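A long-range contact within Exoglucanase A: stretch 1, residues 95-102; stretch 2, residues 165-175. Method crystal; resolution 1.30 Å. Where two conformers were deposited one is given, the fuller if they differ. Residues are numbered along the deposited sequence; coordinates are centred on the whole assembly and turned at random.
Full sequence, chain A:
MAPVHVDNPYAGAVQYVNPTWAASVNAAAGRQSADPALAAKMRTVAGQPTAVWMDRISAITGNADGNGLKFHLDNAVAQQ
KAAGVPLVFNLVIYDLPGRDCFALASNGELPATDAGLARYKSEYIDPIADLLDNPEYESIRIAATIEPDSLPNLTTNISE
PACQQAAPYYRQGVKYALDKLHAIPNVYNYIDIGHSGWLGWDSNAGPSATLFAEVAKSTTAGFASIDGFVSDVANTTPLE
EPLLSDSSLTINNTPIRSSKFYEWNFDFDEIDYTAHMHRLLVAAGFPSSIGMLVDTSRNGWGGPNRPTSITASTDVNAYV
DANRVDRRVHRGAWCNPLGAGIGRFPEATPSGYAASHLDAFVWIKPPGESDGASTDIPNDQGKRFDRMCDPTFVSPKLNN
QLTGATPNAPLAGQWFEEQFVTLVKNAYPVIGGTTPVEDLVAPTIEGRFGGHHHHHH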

# COMPACT_ATOMS: atom_id res chain seq x y z
N ASP A 95 -1.10 13.21 3.58
CA ASP A 95 -0.64 14.56 3.29
C ASP A 95 0.11 15.20 4.46
O ASP A 95 0.07 16.43 4.60
CB ASP A 95 -1.80 15.46 2.84
CG ASP A 95 -1.35 16.62 1.97
OD1 ASP A 95 -0.23 16.58 1.41
OD2 ASP A 95 -2.16 17.56 1.83
N LEU A 96 0.83 14.41 5.26
CA LEU A 96 1.48 14.97 6.44
C LEU A 96 2.46 16.08 6.05
O LEU A 96 3.09 16.02 4.98
CB LEU A 96 2.27 13.91 7.19
CG LEU A 96 1.47 13.07 8.17
CD1 LEU A 96 2.26 11.86 8.58
CD2 LEU A 96 1.03 13.85 9.38
N PRO A 97 2.65 17.07 6.91
CA PRO A 97 3.78 17.99 6.73
C PRO A 97 5.07 17.20 6.66
O PRO A 97 5.28 16.25 7.42
CB PRO A 97 3.72 18.88 7.98
CG PRO A 97 2.30 18.75 8.47
CD PRO A 97 1.91 17.34 8.16
N GLY A 98 5.95 17.58 5.73
CA GLY A 98 7.20 16.87 5.56
C GLY A 98 7.03 15.44 5.07
O GLY A 98 7.88 14.59 5.37
N ARG A 99 5.96 15.17 4.32
CA ARG A 99 5.65 13.82 3.87
C ARG A 99 6.84 13.17 3.18
O ARG A 99 7.59 13.82 2.46
CB ARG A 99 4.49 13.88 2.87
CG ARG A 99 3.59 12.66 2.90
CD ARG A 99 2.49 12.75 1.85
NE ARG A 99 3.03 12.63 0.51
CZ ARG A 99 2.34 12.82 -0.61
NH1 ARG A 99 1.05 13.14 -0.55
NH2 ARG A 99 2.93 12.69 -1.78
N ASP A 100 7.00 11.87 3.42
CA ASP A 100 8.04 11.07 2.77
C ASP A 100 9.43 11.65 3.02
O ASP A 100 10.18 11.95 2.09
CB ASP A 100 7.77 10.91 1.27
CG ASP A 100 6.34 10.53 0.96
OD1 ASP A 100 5.94 9.40 1.29
OD2 ASP A 100 5.61 11.37 0.41
N CYS A 101 9.77 11.80 4.30
CA CYS A 101 10.96 12.57 4.66
C CYS A 101 12.27 11.95 4.21
O CYS A 101 13.26 12.67 4.07
CB CYS A 101 10.99 12.84 6.17
SG CYS A 101 11.08 11.35 7.20
N PHE A 102 12.29 10.66 4.12
CA PHE A 102 13.49 9.91 3.53
C PHE A 102 13.71 10.08 1.94
O PHE A 102 14.74 9.66 1.52
CB PHE A 102 13.30 8.42 3.87
CG PHE A 102 14.54 7.58 3.73
CD1 PHE A 102 15.77 8.04 4.15
CD2 PHE A 102 14.45 6.29 3.22
CE1 PHE A 102 16.90 7.24 4.04
CE2 PHE A 102 15.56 5.49 3.11
CZ PHE A 102 16.79 5.96 3.52
N GLN A 165 13.27 16.98 11.08
CA GLN A 165 12.35 18.11 10.98
C GLN A 165 10.91 17.63 10.97
O GLN A 165 10.03 18.28 11.56
CB GLN A 165 12.64 18.89 9.70
CG GLN A 165 14.00 19.59 9.67
CD GLN A 165 14.53 19.82 8.25
OE1 GLN A 165 13.83 19.61 7.26
NE2 GLN A 165 15.79 20.25 8.16
N ALA A 166 10.64 16.50 10.32
CA ALA A 166 9.27 16.02 10.17
C ALA A 166 8.75 15.35 11.43
O ALA A 166 7.53 15.32 11.64
CB ALA A 166 9.19 15.06 8.98
N ALA A 167 9.65 14.81 12.26
CA ALA A 167 9.26 13.99 13.41
C ALA A 167 8.15 14.59 14.27
O ALA A 167 7.15 13.89 14.50
CB ALA A 167 10.49 13.59 14.23
N PRO A 168 8.25 15.82 14.78
CA PRO A 168 7.15 16.32 15.61
C PRO A 168 5.85 16.45 14.83
O PRO A 168 4.77 16.28 15.41
CB PRO A 168 7.67 17.68 16.11
CG PRO A 168 8.71 18.07 15.12
CD PRO A 168 9.36 16.79 14.69
N TYR A 169 5.93 16.72 13.53
CA TYR A 169 4.72 16.87 12.73
C TYR A 169 4.09 15.54 12.38
O TYR A 169 2.86 15.45 12.28
CB TYR A 169 5.02 17.72 11.50
CG TYR A 169 5.58 19.06 11.91
CD1 TYR A 169 4.78 19.97 12.58
CD2 TYR A 169 6.90 19.39 11.66
CE1 TYR A 169 5.28 21.19 12.98
CE2 TYR A 169 7.41 20.60 12.05
CZ TYR A 169 6.60 21.50 12.71
OH TYR A 169 7.10 22.71 13.11
N TYR A 170 4.89 14.48 12.20
CA TYR A 170 4.29 13.16 12.03
C TYR A 170 3.56 12.75 13.30
O TYR A 170 2.43 12.26 13.24
CB TYR A 170 5.36 12.11 11.70
CG TYR A 170 5.98 12.16 10.32
CD1 TYR A 170 6.87 11.18 9.93
CD2 TYR A 170 5.69 13.18 9.41
CE1 TYR A 170 7.47 11.19 8.69
CE2 TYR A 170 6.29 13.20 8.14
CZ TYR A 170 7.19 12.20 7.80
OH TYR A 170 7.82 12.20 6.57
N ARG A 171 4.18 12.96 14.46
CA ARG A 171 3.53 12.57 15.71
C ARG A 171 2.25 13.38 15.94
O ARG A 171 1.20 12.82 16.26
CB ARG A 171 4.50 12.74 16.87
CG ARG A 171 5.59 11.68 16.93
CD ARG A 171 6.43 11.94 18.16
NE ARG A 171 7.54 11.01 18.35
CZ ARG A 171 7.48 9.94 19.13
NH1 ARG A 171 6.36 9.62 19.76
NH2 ARG A 171 8.56 9.17 19.28
N GLN A 172 2.33 14.70 15.77
CA GLN A 172 1.16 15.53 16.05
C GLN A 172 0.11 15.40 14.95
O GLN A 172 -1.10 15.43 15.24
CB GLN A 172 1.59 16.99 16.24
CG GLN A 172 2.53 17.17 17.43
CD GLN A 172 3.18 18.54 17.48
OE1 GLN A 172 2.61 19.53 17.03
NE2 GLN A 172 4.40 18.60 18.02
N GLY A 173 0.54 15.24 13.70
CA GLY A 173 -0.40 15.11 12.61
C GLY A 173 -1.15 13.79 12.66
O GLY A 173 -2.36 13.75 12.45
N VAL A 174 -0.43 12.69 12.93
CA VAL A 174 -1.11 11.41 13.05
C VAL A 174 -2.06 11.41 14.25
O VAL A 174 -3.18 10.90 14.16
CB VAL A 174 -0.11 10.23 13.07
CG1 VAL A 174 -0.84 8.92 13.39
CG2 VAL A 174 0.59 10.12 11.74
N LYS A 175 -1.64 12.00 15.38
CA LYS A 175 -2.55 12.13 16.51
C LYS A 175 -3.83 12.86 16.11
O LYS A 175 -4.94 12.43 16.45
CB LYS A 175 -1.87 12.86 17.68
CG LYS A 175 -2.87 13.30 18.76
CD LYS A 175 -2.23 14.07 19.91
CE LYS A 175 -3.28 14.89 20.69
NZ LYS A 175 -4.37 14.08 21.32

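The contact sets an irregular loop against one side of a helix. Gly98 lies against Ala166 and Leu96 against Gly173, two places where there is little or no side chain to accommodate, and one tyrosine, Tyr170, hydrogen-bonds the loop backbone through its hydroxyl. Asp95 stays out of reach, so the contact opens with Leu96, whose CA-to-CB bond points toward the helix. Its CD2 lies 3.8 Å from Gly173 CA, a fit that depends on the glycine: an ideal CB there would sit 2.5 Å from Leu96 CD2, a clash. The other methyl, Leu96 CD1, packs 3.8 Å from Tyr170 CD2 and 4.0 Å from Val174 CG2, so the leucine spans a full helical turn.

Pro97 continues the apolar seam, its CB 3.9 Å from Tyr169 CB. The end of the Tyr169 side chain leads away, leaving the base of that residue to meet the proline. Pro97 O approaches the edge of the neighbouring ring, 3.3 Å from Tyr170 CE2.

Leu96 to Arg99 form a type II beta turn, with Gly98 at its third position. The positive phi of Gly98 favours glycine by itself, and the packing adds a second constraint, since an ideal CB would come within a tight 3.0 Å of Ala166 CB. The turn also presents Gly98 O to the helix, where Tyr170 OH donates a hydrogen bond to it at 2.7 Å.

The CA-to-CB bonds of Arg99 and Asp100 point away from the helix, and the two side chains pair with each other, Arg99 NE to Asp100 OD2 at 2.9 Å, in a salt bridge. Cys101 then turns back toward the helix. Its N donates a weak hydrogen bond to Tyr170 OH at 3.0 Å, so one hydroxyl serves as both donor and acceptor and ties together two points of the loop. Cys101 CB rests 4.0 Å from Ala166 CB, while Phe102 makes no contact.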